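PDB 4BQH: Udp-n-acetylglucosamine pyrophosphorylase from Trypanosoma brucei, which probably catalyses the formation of UDP-N-acetylglucosamine and diphosphate from N-acetylglucosamine 1-phosphate and UTP. Local coordinates for residues 82-91 / 425-433; 303-311 / 352-363. All coordinates share one frame; numbering follows the deposited sequence.

Overall arrangement
Contacts 1 and 2 are successive parts of one mixed sheet in the uridylyltransferase region of the chain, their centres about 11 Å apart. Contact 1 adds the short strand 83-84 to strand 423-427, which in turn runs parallel to strand 304-309; contact 2 pairs strand 304-309 with the bent segment 352-363. Strand order is thus 83-84, 423-427, 304-309, 359-363. Two polar links join the contacts directly: Gln427 OE1 lies 2.7 Å from Thr308 OG1, a probable hydrogen bond, and Glu433 OE1 meets Lys307 NZ in a salt bridge of 2.7 Å. The bound inhibitor, described as allosteric, is about 13 Å from the side chain of Asn360 in contact 2.

Contact 1 (82-91 / 425-433); sequences FFDISSVDRR and IMQVDRDDE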
loop_
_atom_site.group_PDB
_atom_site.type_symbol
_atom_site.label_atom_id
_atom_site.label_comp_id
_atom_site.label_asym_id
_atom_site.label_seq_id
_atom_site.Cartn_x
_atom_site.Cartn_y
_atom_site.Cartn_z
ATOM N N PHE A 82 22.181 -2.306 4.080
ATOM C CA PHE A 82 20.826 -1.823 4.354
ATOM C C PHE A 82 20.425 -2.251 5.759
ATOM O O PHE A 82 21.004 -3.187 6.306
ATOM C CB PHE A 82 19.852 -2.387 3.313
ATOM C CG PHE A 82 19.970 -3.873 3.103
ATOM C CD1 PHE A 82 19.223 -4.772 3.876
ATOM C CD2 PHE A 82 20.824 -4.387 2.124
ATOM C CE1 PHE A 82 19.325 -6.154 3.666
ATOM C CE2 PHE A 82 20.936 -5.753 1.917
ATOM C CZ PHE A 82 20.187 -6.636 2.679
ATOM N N PHE A 83 19.423 -1.587 6.330
ATOM C CA PHE A 83 18.943 -1.904 7.673
ATOM C C PHE A 83 18.175 -3.228 7.573
ATOM O O PHE A 83 17.174 -3.316 6.835
ATOM C CB PHE A 83 18.027 -0.758 8.117
ATOM C CG PHE A 83 17.576 -0.806 9.560
ATOM C CD1 PHE A 83 18.387 -1.330 10.571
ATOM C CD2 PHE A 83 16.340 -0.275 9.897
ATOM C CE1 PHE A 83 17.950 -1.335 11.900
ATOM C CE2 PHE A 83 15.896 -0.270 11.213
ATOM C CZ PHE A 83 16.703 -0.808 12.211
ATOM N N ASP A 84 18.666 -4.245 8.280
ATOM C CA ASP A 84 18.090 -5.576 8.198
ATOM C C ASP A 84 17.551 -6.000 9.569
ATOM O O ASP A 84 18.304 -6.294 10.478
ATOM C CB ASP A 84 19.119 -6.563 7.643
ATOM C CG ASP A 84 18.515 -7.920 7.268
ATOM O OD1 ASP A 84 17.449 -8.282 7.793
ATOM O OD2 ASP A 84 19.117 -8.607 6.415
ATOM N N ILE A 85 16.232 -6.022 9.693
ATOM C CA ILE A 85 15.587 -6.472 10.919
ATOM C C ILE A 85 14.711 -7.714 10.659
ATOM O O ILE A 85 13.689 -7.914 11.297
ATOM C CB ILE A 85 14.842 -5.302 11.596
ATOM C CG1 ILE A 85 13.841 -4.652 10.639
ATOM C CG2 ILE A 85 15.848 -4.260 12.063
ATOM C CD1 ILE A 85 12.994 -3.556 11.260
ATOM N N SER A 86 15.186 -8.577 9.764
ATOM C CA SER A 86 14.350 -9.622 9.157
ATOM C C SER A 86 14.240 -10.910 9.976
ATOM O O SER A 86 13.557 -11.835 9.558
ATOM C CB SER A 86 14.788 -9.922 7.712
ATOM O OG SER A 86 16.097 -10.482 7.682
ATOM N N SER A 87 14.862 -10.952 11.155
ATOM C CA SER A 87 14.636 -12.091 12.079
ATOM C C SER A 87 14.739 -11.687 13.552
ATOM O O SER A 87 15.270 -10.627 13.872
ATOM C CB SER A 87 15.605 -13.226 11.776
ATOM O OG SER A 87 16.932 -12.792 11.989
ATOM N N VAL A 88 14.231 -12.553 14.439
ATOM C CA VAL A 88 14.351 -12.342 15.892
ATOM C C VAL A 88 15.790 -11.999 16.291
ATOM O O VAL A 88 16.022 -11.026 17.018
ATOM C CB VAL A 88 13.833 -13.560 16.711
ATOM C CG1 VAL A 88 14.182 -13.398 18.185
ATOM C CG2 VAL A 88 12.325 -13.707 16.557
ATOM N N ASP A 89 16.743 -12.777 15.778
ATOM C CA ASP A 89 18.162 -12.637 16.114
ATOM C C ASP A 89 18.755 -11.313 15.634
ATOM O O ASP A 89 19.527 -10.669 16.347
ATOM C CB ASP A 89 18.972 -13.813 15.539
ATOM C CG ASP A 89 18.782 -15.117 16.331
ATOM O OD1 ASP A 89 18.508 -15.059 17.555
ATOM O OD2 ASP A 89 18.911 -16.209 15.729
ATOM N N ARG A 90 18.385 -10.896 14.423
ATOM C CA ARG A 90 18.866 -9.603 13.920
ATOM C C ARG A 90 18.260 -8.436 14.683
ATOM O O ARG A 90 18.890 -7.388 14.820
ATOM C CB ARG A 90 18.569 -9.464 12.438
ATOM C CG ARG A 90 19.325 -10.428 11.562
ATOM C CD ARG A 90 18.802 -10.312 10.146
ATOM N NE ARG A 90 19.498 -11.180 9.203
ATOM C CZ ARG A 90 20.672 -10.898 8.632
ATOM N NH1 ARG A 90 21.324 -9.767 8.911
ATOM N NH2 ARG A 90 21.198 -11.759 7.767
ATOM N N ARG A 91 17.044 -8.597 15.181
ATOM C CA ARG A 91 16.429 -7.543 15.974
ATOM C C ARG A 91 17.026 -7.459 17.386
ATOM O O ARG A 91 17.155 -6.363 17.941
ATOM C CB ARG A 91 14.913 -7.680 16.021
ATOM C CG ARG A 91 14.257 -7.472 14.661
ATOM C CD ARG A 91 12.757 -7.326 14.782
ATOM N NE ARG A 91 12.138 -8.532 15.317
ATOM C CZ ARG A 91 11.847 -9.618 14.600
ATOM N NH1 ARG A 91 12.119 -9.677 13.295
ATOM N NH2 ARG A 91 11.282 -10.657 15.198
ATOM N N ILE A 425 16.686 0.954 1.921
ATOM C CA ILE A 425 15.975 -0.327 2.016
ATOM C C ILE A 425 15.901 -0.715 3.484
ATOM O O ILE A 425 16.909 -0.604 4.219
ATOM C CB ILE A 425 16.766 -1.421 1.283
ATOM C CG1 ILE A 425 16.648 -1.200 -0.237
ATOM C CG2 ILE A 425 16.258 -2.820 1.694
ATOM C CD1 ILE A 425 17.629 -2.014 -1.074
ATOM N N MET A 426 14.729 -1.191 3.912
ATOM C CA MET A 426 14.572 -1.791 5.241
ATOM C C MET A 426 14.093 -3.238 5.023
ATOM O O MET A 426 12.987 -3.458 4.559
ATOM C CB MET A 426 13.587 -0.986 6.104
ATOM C CG MET A 426 13.495 -1.482 7.548
ATOM S SD MET A 426 12.577 -0.290 8.567
ATOM C CE MET A 426 10.948 -0.636 8.099
ATOM N N GLN A 427 14.973 -4.194 5.298
ATOM C CA GLN A 427 14.661 -5.612 5.096
ATOM C C GLN A 427 13.955 -6.099 6.366
ATOM O O GLN A 427 14.528 -6.036 7.438
ATOM C CB GLN A 427 15.938 -6.414 4.825
ATOM C CG GLN A 427 15.709 -7.916 4.579
ATOM C CD GLN A 427 15.707 -8.299 3.101
ATOM O OE1 GLN A 427 14.988 -7.708 2.288
ATOM N NE2 GLN A 427 16.513 -9.305 2.753
ATOM N N VAL A 428 12.721 -6.574 6.217
ATOM C CA VAL A 428 11.863 -6.929 7.351
ATOM C C VAL A 428 11.482 -8.415 7.304
ATOM O O VAL A 428 11.690 -9.092 6.303
ATOM C CB VAL A 428 10.580 -6.047 7.439
ATOM C CG1 VAL A 428 10.936 -4.580 7.629
ATOM C CG2 VAL A 428 9.671 -6.231 6.211
ATOM N N ASP A 429 10.906 -8.872 8.412
ATOM C CA ASP A 429 10.478 -10.233 8.627
ATOM C C ASP A 429 9.130 -10.468 7.925
ATOM O O ASP A 429 8.110 -9.949 8.369
ATOM C CB ASP A 429 10.350 -10.393 10.158
ATOM C CG ASP A 429 10.346 -11.826 10.616
ATOM O OD1 ASP A 429 9.677 -12.661 9.958
ATOM O OD2 ASP A 429 10.999 -12.091 11.680
ATOM N N ARG A 430 9.116 -11.277 6.867
ATOM C CA ARG A 430 7.925 -11.438 6.025
ATOM C C ARG A 430 6.721 -11.867 6.851
ATOM O O ARG A 430 5.621 -11.360 6.693
ATOM C CB ARG A 430 8.173 -12.458 4.898
ATOM C CG ARG A 430 6.973 -12.629 3.964
ATOM C CD ARG A 430 7.170 -13.804 3.010
ATOM N NE ARG A 430 8.341 -13.621 2.152
ATOM C CZ ARG A 430 8.315 -13.618 0.813
ATOM N NH1 ARG A 430 7.173 -13.761 0.146
ATOM N NH2 ARG A 430 9.451 -13.461 0.139
ATOM N N ASP A 431 6.959 -12.808 7.751
ATOM C CA ASP A 431 5.860 -13.378 8.497
ATOM C C ASP A 431 5.273 -12.419 9.533
ATOM O O ASP A 431 4.214 -12.707 10.085
ATOM C CB ASP A 431 6.276 -14.717 9.098
ATOM C CG ASP A 431 6.397 -15.817 8.041
ATOM O OD1 ASP A 431 6.349 -15.546 6.825
ATOM O OD2 ASP A 431 6.526 -16.978 8.432
ATOM N N ASP A 432 5.934 -11.282 9.767
ATOM C CA ASP A 432 5.416 -10.246 10.652
ATOM C C ASP A 432 4.762 -9.095 9.868
ATOM O O ASP A 432 4.046 -8.270 10.450
ATOM C CB ASP A 432 6.548 -9.663 11.530
ATOM C CG ASP A 432 7.056 -10.644 12.584
ATOM O OD1 ASP A 432 6.308 -11.581 12.971
ATOM O OD2 ASP A 432 8.206 -10.449 13.048
ATOM N N GLU A 433 5.003 -9.041 8.557
ATOM C CA GLU A 433 4.814 -7.810 7.811
ATOM C C GLU A 433 4.037 -7.959 6.504
ATOM O O GLU A 433 3.581 -6.975 5.967
ATOM C CB GLU A 433 6.188 -7.190 7.504
ATOM C CG GLU A 433 6.976 -6.712 8.721
ATOM C CD GLU A 433 6.795 -5.226 9.007
ATOM O OE1 GLU A 433 6.397 -4.488 8.103
ATOM O OE2 GLU A 433 7.079 -4.795 10.141
HETATM O O HOH W 1 18.371 -10.624 4.632
HETATM O O HOH W 2 10.878 -7.100 10.810
HETATM O O HOH W 3 12.599 -14.678 13.378
#
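Parallel pairing joins Phe83 to Met426 and Asp84 to Gln427. Gln427 N donates to Phe83 O (2.8 Å) and Gln427 O accepts from Ile85 N (2.8 Å), so both backbone groups of Gln427 are engaged; the bond from Phe83 N to Ile425 O is weak.

Apolar contacts fall on both faces. On one, Phe82 brings CE1 of its ring to within 3.6 Å of Gln427 CB, while its CB packs on Ile425 CB. On the other, Phe83 and Met426 run side by side, CD2 of the ring 3.9 Å from Met426 CG, and the sulfur makes an oblique Met-aromatic contact.

Among the polar side chains, Asp84 OD1 takes both Ser86 N, closing an Asx turn, and Ser86 OG. Bent at chi3 (-63°), Arg91 directs NH1 to Ile85 O and to Asp429 OD2 (3.1 Å), both in the guanidinium plane; Asp429 receives it on the anti lone pair. Asp432, also paired with Arg461, adds a long charge contact to Arg91 NH2. A water bridges Ile85 O and Asp429 N.

Strand 83-84 thus adds a short parallel pairing to the mixed sheet of this GT-A-type fold, and past both strands the Arg91-Asp429-Asp432 network ties the segments together.

Contact 2 (303-311 / 352-363); sequences HVVVKTCPK and FNCANISSNLCS
An antiparallel pairing within the mixed central sheet of this GT-A-type fold brings strand 304-309 against a partner that turns a corner at Ser358. Strand 359-363 runs almost exactly antiparallel to it (172°), whereas strand 355-357 crosses it at 120°. Val305 and Leu361 form a hydrogen-bonded pair with N-H...O bonds both ways, and Lys307 N donates to Ser359 O in a nearly straight bond of 2.9 Å. On the arm before the corner, Cys309 and Ala355 exchange a second reciprocal pair of backbone bonds. A water in the bend accepts from Ser359 N and lies within hydrogen-bonding distance of Lys307 O and Asn356 OD1, while an Asx turn from Asn356 OD1 to Ser358 N shapes the corner itself.

Side chains close both ends. At one, Ser363 OG sits at the edge of the His303 ring, in its plane and 2.7 Å from ND1; the same hydroxyl caps the following helix through Phe366 N, and Asp414 engages His303 NE2. At the other, Asn353 OD1 accepts from Lys311 N (3.0 Å), with the donor above the amide carbonyl plane, and a water joins this oxygen to Lys311 O.

Between them, Ile357 holds CG1 between its backbone N and carbonyl carbon (chi1 63°), which sets that atom 3.4 Å from Lys307 O and leaves CG2 to pack on Cys309 SG at 3.7 Å. Lys307 extends past Ser359, its CD 3.7 Å from Ser359 OG; a water links the two polar ends, and Asp290, in addition to Glu433, pairs with the ammonium.

Helix 291-300 packs through Phe293 and Ala297 on Val305 and Leu361, Phe321 of strand 320-324 touches Val306 and Thr308 on the other face, and strand 423-427 continues the sheet beside strand 304-309.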
loop_
_atom_site.group_PDB
_atom_site.type_symbol
_atom_site.label_atom_id
_atom_site.label_comp_id
_atom_site.label_asym_id
_atom_site.label_seq_id
_atom_site.Cartn_x
_atom_site.Cartn_y
_atom_site.Cartn_z
ATOM N N HIS A 303 14.350 10.230 1.142
ATOM C CA HIS A 303 13.129 10.643 0.435
ATOM C C HIS A 303 12.275 9.444 0.053
ATOM O O HIS A 303 11.064 9.558 -0.124
ATOM C CB HIS A 303 13.492 11.471 -0.787
ATOM C CG HIS A 303 13.921 12.878 -0.441
ATOM N ND1 HIS A 303 13.041 13.826 -0.023
ATOM C CD2 HIS A 303 15.185 13.481 -0.456
ATOM C CE1 HIS A 303 13.713 14.980 0.235
ATOM N NE2 HIS A 303 15.029 14.772 -0.050
ATOM N N VAL A 304 12.907 8.279 -0.078
ATOM C CA VAL A 304 12.179 7.006 -0.288
ATOM C C VAL A 304 12.795 5.934 0.600
ATOM O O VAL A 304 14.019 5.744 0.560
ATOM C CB VAL A 304 12.258 6.523 -1.755
ATOM C CG1 VAL A 304 11.676 5.096 -1.877
ATOM C CG2 VAL A 304 11.507 7.484 -2.668
ATOM N N VAL A 305 11.964 5.228 1.374
ATOM C CA VAL A 305 12.389 3.991 2.025
ATOM C C VAL A 305 11.453 2.896 1.550
ATOM O O VAL A 305 10.232 3.099 1.531
ATOM C CB VAL A 305 12.318 4.067 3.569
ATOM C CG1 VAL A 305 12.929 2.817 4.167
ATOM C CG2 VAL A 305 13.085 5.286 4.084
ATOM N N VAL A 306 12.025 1.765 1.119
ATOM C CA VAL A 306 11.208 0.610 0.750
ATOM C C VAL A 306 11.385 -0.503 1.768
ATOM O O VAL A 306 12.508 -0.743 2.304
ATOM C CB VAL A 306 11.521 0.075 -0.670
ATOM C CG1 VAL A 306 11.282 1.190 -1.702
ATOM C CG2 VAL A 306 12.957 -0.436 -0.756
ATOM N N LYS A 307 10.279 -1.184 2.056
ATOM C CA LYS A 307 10.396 -2.427 2.816
ATOM C C LYS A 307 10.522 -3.607 1.875
ATOM O O LYS A 307 9.828 -3.686 0.863
ATOM C CB LYS A 307 9.173 -2.657 3.704
ATOM C CG LYS A 307 9.275 -1.929 5.025
ATOM C CD LYS A 307 8.064 -2.315 5.873
ATOM C CE LYS A 307 8.152 -1.654 7.234
ATOM N NZ LYS A 307 6.854 -1.785 7.971
ATOM N N THR A 308 11.387 -4.539 2.235
ATOM C CA THR A 308 11.663 -5.714 1.397
ATOM C C THR A 308 11.780 -6.917 2.312
ATOM O O THR A 308 11.980 -6.755 3.516
ATOM C CB THR A 308 12.981 -5.549 0.626
ATOM O OG1 THR A 308 14.053 -5.291 1.550
ATOM C CG2 THR A 308 12.869 -4.355 -0.334
ATOM N N CYS A 309 11.661 -8.113 1.743
ATOM C CA CYS A 309 11.811 -9.358 2.504
ATOM C C CYS A 309 12.776 -10.294 1.756
ATOM O O CYS A 309 12.830 -10.255 0.526
ATOM C CB CYS A 309 10.439 -10.057 2.613
ATOM S SG CYS A 309 9.276 -9.106 3.622
ATOM N N PRO A 310 13.499 -11.166 2.481
ATOM C CA PRO A 310 14.239 -12.214 1.776
ATOM C C PRO A 310 13.291 -13.056 0.888
ATOM O O PRO A 310 12.124 -13.267 1.248
ATOM C CB PRO A 310 14.807 -13.096 2.906
ATOM C CG PRO A 310 14.631 -12.321 4.176
ATOM C CD PRO A 310 13.558 -11.305 3.952
ATOM N N LYS A 311 13.772 -13.538 -0.248
ATOM C CA LYS A 311 12.962 -14.437 -1.081
ATOM C C LYS A 311 12.725 -15.763 -0.361
ATOM O O LYS A 311 13.576 -16.212 0.396
ATOM C CB LYS A 311 13.614 -14.706 -2.446
ATOM C CG LYS A 311 13.838 -13.432 -3.263
ATOM C CD LYS A 311 13.488 -13.599 -4.732
ATOM C CE LYS A 311 14.021 -14.874 -5.356
ATOM N NZ LYS A 311 13.687 -15.042 -6.794
ATOM N N PHE A 352 20.562 -11.598 -4.892
ATOM C CA PHE A 352 19.422 -10.681 -5.065
ATOM C C PHE A 352 18.326 -11.140 -4.135
ATOM O O PHE A 352 17.542 -12.018 -4.472
ATOM C CB PHE A 352 18.930 -10.706 -6.502
ATOM C CG PHE A 352 19.879 -10.066 -7.483
ATOM C CD1 PHE A 352 19.779 -8.703 -7.772
ATOM C CD2 PHE A 352 20.852 -10.826 -8.134
ATOM C CE1 PHE A 352 20.639 -8.104 -8.691
ATOM C CE2 PHE A 352 21.721 -10.226 -9.051
ATOM C CZ PHE A 352 21.610 -8.870 -9.328
ATOM N N ASN A 353 18.285 -10.544 -2.948
ATOM C CA ASN A 353 17.478 -11.100 -1.864
ATOM C C ASN A 353 16.597 -10.051 -1.178
ATOM O O ASN A 353 16.167 -10.234 -0.047
ATOM C CB ASN A 353 18.413 -11.768 -0.833
ATOM C CG ASN A 353 17.686 -12.781 0.039
ATOM O OD1 ASN A 353 16.764 -13.466 -0.419
ATOM N ND2 ASN A 353 18.133 -12.909 1.283
ATOM N N CYS A 354 16.327 -8.943 -1.869
ATOM C CA CYS A 354 15.411 -7.923 -1.302
ATOM C C CYS A 354 14.154 -7.897 -2.148
ATOM O O CYS A 354 14.067 -7.140 -3.113
ATOM C CB CYS A 354 16.075 -6.543 -1.262
ATOM S SG CYS A 354 17.495 -6.482 -0.139
ATOM N N ALA A 355 13.206 -8.766 -1.812
ATOM C CA ALA A 355 11.943 -8.854 -2.574
ATOM C C ALA A 355 10.980 -7.704 -2.266
ATOM O O ALA A 355 10.787 -7.311 -1.109
ATOM C CB ALA A 355 11.267 -10.199 -2.310
ATOM N N ASN A 356 10.367 -7.183 -3.329
ATOM C CA ASN A 356 9.437 -6.085 -3.249
ATOM C C ASN A 356 8.094 -6.515 -2.640
ATOM O O ASN A 356 7.382 -7.308 -3.237
ATOM C CB ASN A 356 9.233 -5.518 -4.665
ATOM C CG ASN A 356 8.266 -4.357 -4.681
ATOM O OD1 ASN A 356 8.154 -3.621 -3.697
ATOM N ND2 ASN A 356 7.559 -4.188 -5.790
ATOM N N ILE A 357 7.743 -5.977 -1.466
ATOM C CA ILE A 357 6.425 -6.258 -0.867
ATOM C C ILE A 357 5.458 -5.052 -0.987
ATOM O O ILE A 357 4.416 -4.993 -0.320
ATOM C CB ILE A 357 6.526 -6.788 0.587
ATOM C CG1 ILE A 357 7.164 -5.753 1.527
ATOM C CG2 ILE A 357 7.318 -8.105 0.616
ATOM C CD1 ILE A 357 6.764 -5.938 2.980
ATOM N N SER A 358 5.794 -4.116 -1.869
ATOM C CA SER A 358 4.957 -2.945 -2.169
ATOM C C SER A 358 4.570 -2.195 -0.898
ATOM O O SER A 358 3.396 -1.880 -0.669
ATOM C CB SER A 358 3.714 -3.321 -2.991
ATOM O OG SER A 358 4.133 -4.079 -4.100
ATOM N N SER A 359 5.569 -1.909 -0.076
ATOM C CA SER A 359 5.363 -1.138 1.129
ATOM C C SER A 359 6.439 -0.045 1.139
ATOM O O SER A 359 7.629 -0.354 1.244
ATOM C CB SER A 359 5.510 -2.040 2.345
ATOM O OG SER A 359 5.354 -1.276 3.525
ATOM N N ASN A 360 6.019 1.212 1.003
ATOM C CA ASN A 360 6.946 2.329 0.793
ATOM C C ASN A 360 6.664 3.484 1.729
ATOM O O ASN A 360 5.528 3.688 2.166
ATOM C CB ASN A 360 6.870 2.917 -0.630
ATOM C CG ASN A 360 7.005 1.890 -1.742
ATOM O OD1 ASN A 360 7.722 0.879 -1.649
ATOM N ND2 ASN A 360 6.373 2.195 -2.839
ATOM N N LEU A 361 7.708 4.248 2.024
ATOM C CA LEU A 361 7.525 5.490 2.763
ATOM C C LEU A 361 8.215 6.578 1.962
ATOM O O LEU A 361 9.411 6.489 1.699
ATOM C CB LEU A 361 8.130 5.346 4.165
ATOM C CG LEU A 361 7.930 6.542 5.086
ATOM C CD1 LEU A 361 6.477 6.675 5.504
ATOM C CD2 LEU A 361 8.752 6.344 6.331
ATOM N N CYS A 362 7.471 7.598 1.545
ATOM C CA CYS A 362 8.037 8.622 0.690
ATOM C C CYS A 362 7.873 9.991 1.323
ATOM O O CYS A 362 6.838 10.264 1.926
ATOM C CB CYS A 362 7.315 8.640 -0.650
ATOM S SG CYS A 362 7.488 7.086 -1.554
ATOM N N SER A 363 8.876 10.859 1.154
ATOM C CA SER A 363 8.709 12.251 1.569
ATOM C C SER A 363 7.632 12.927 0.710
ATOM O O SER A 363 7.384 12.552 -0.447
ATOM C CB SER A 363 10.023 13.035 1.429
ATOM O OG SER A 363 10.370 13.200 0.061
HETATM O O HOH W 4 8.433 -2.304 -1.047
HETATM O O HOH W 5 4.618 -1.311 6.452
HETATM O O HOH W 6 16.243 -15.951 0.433
#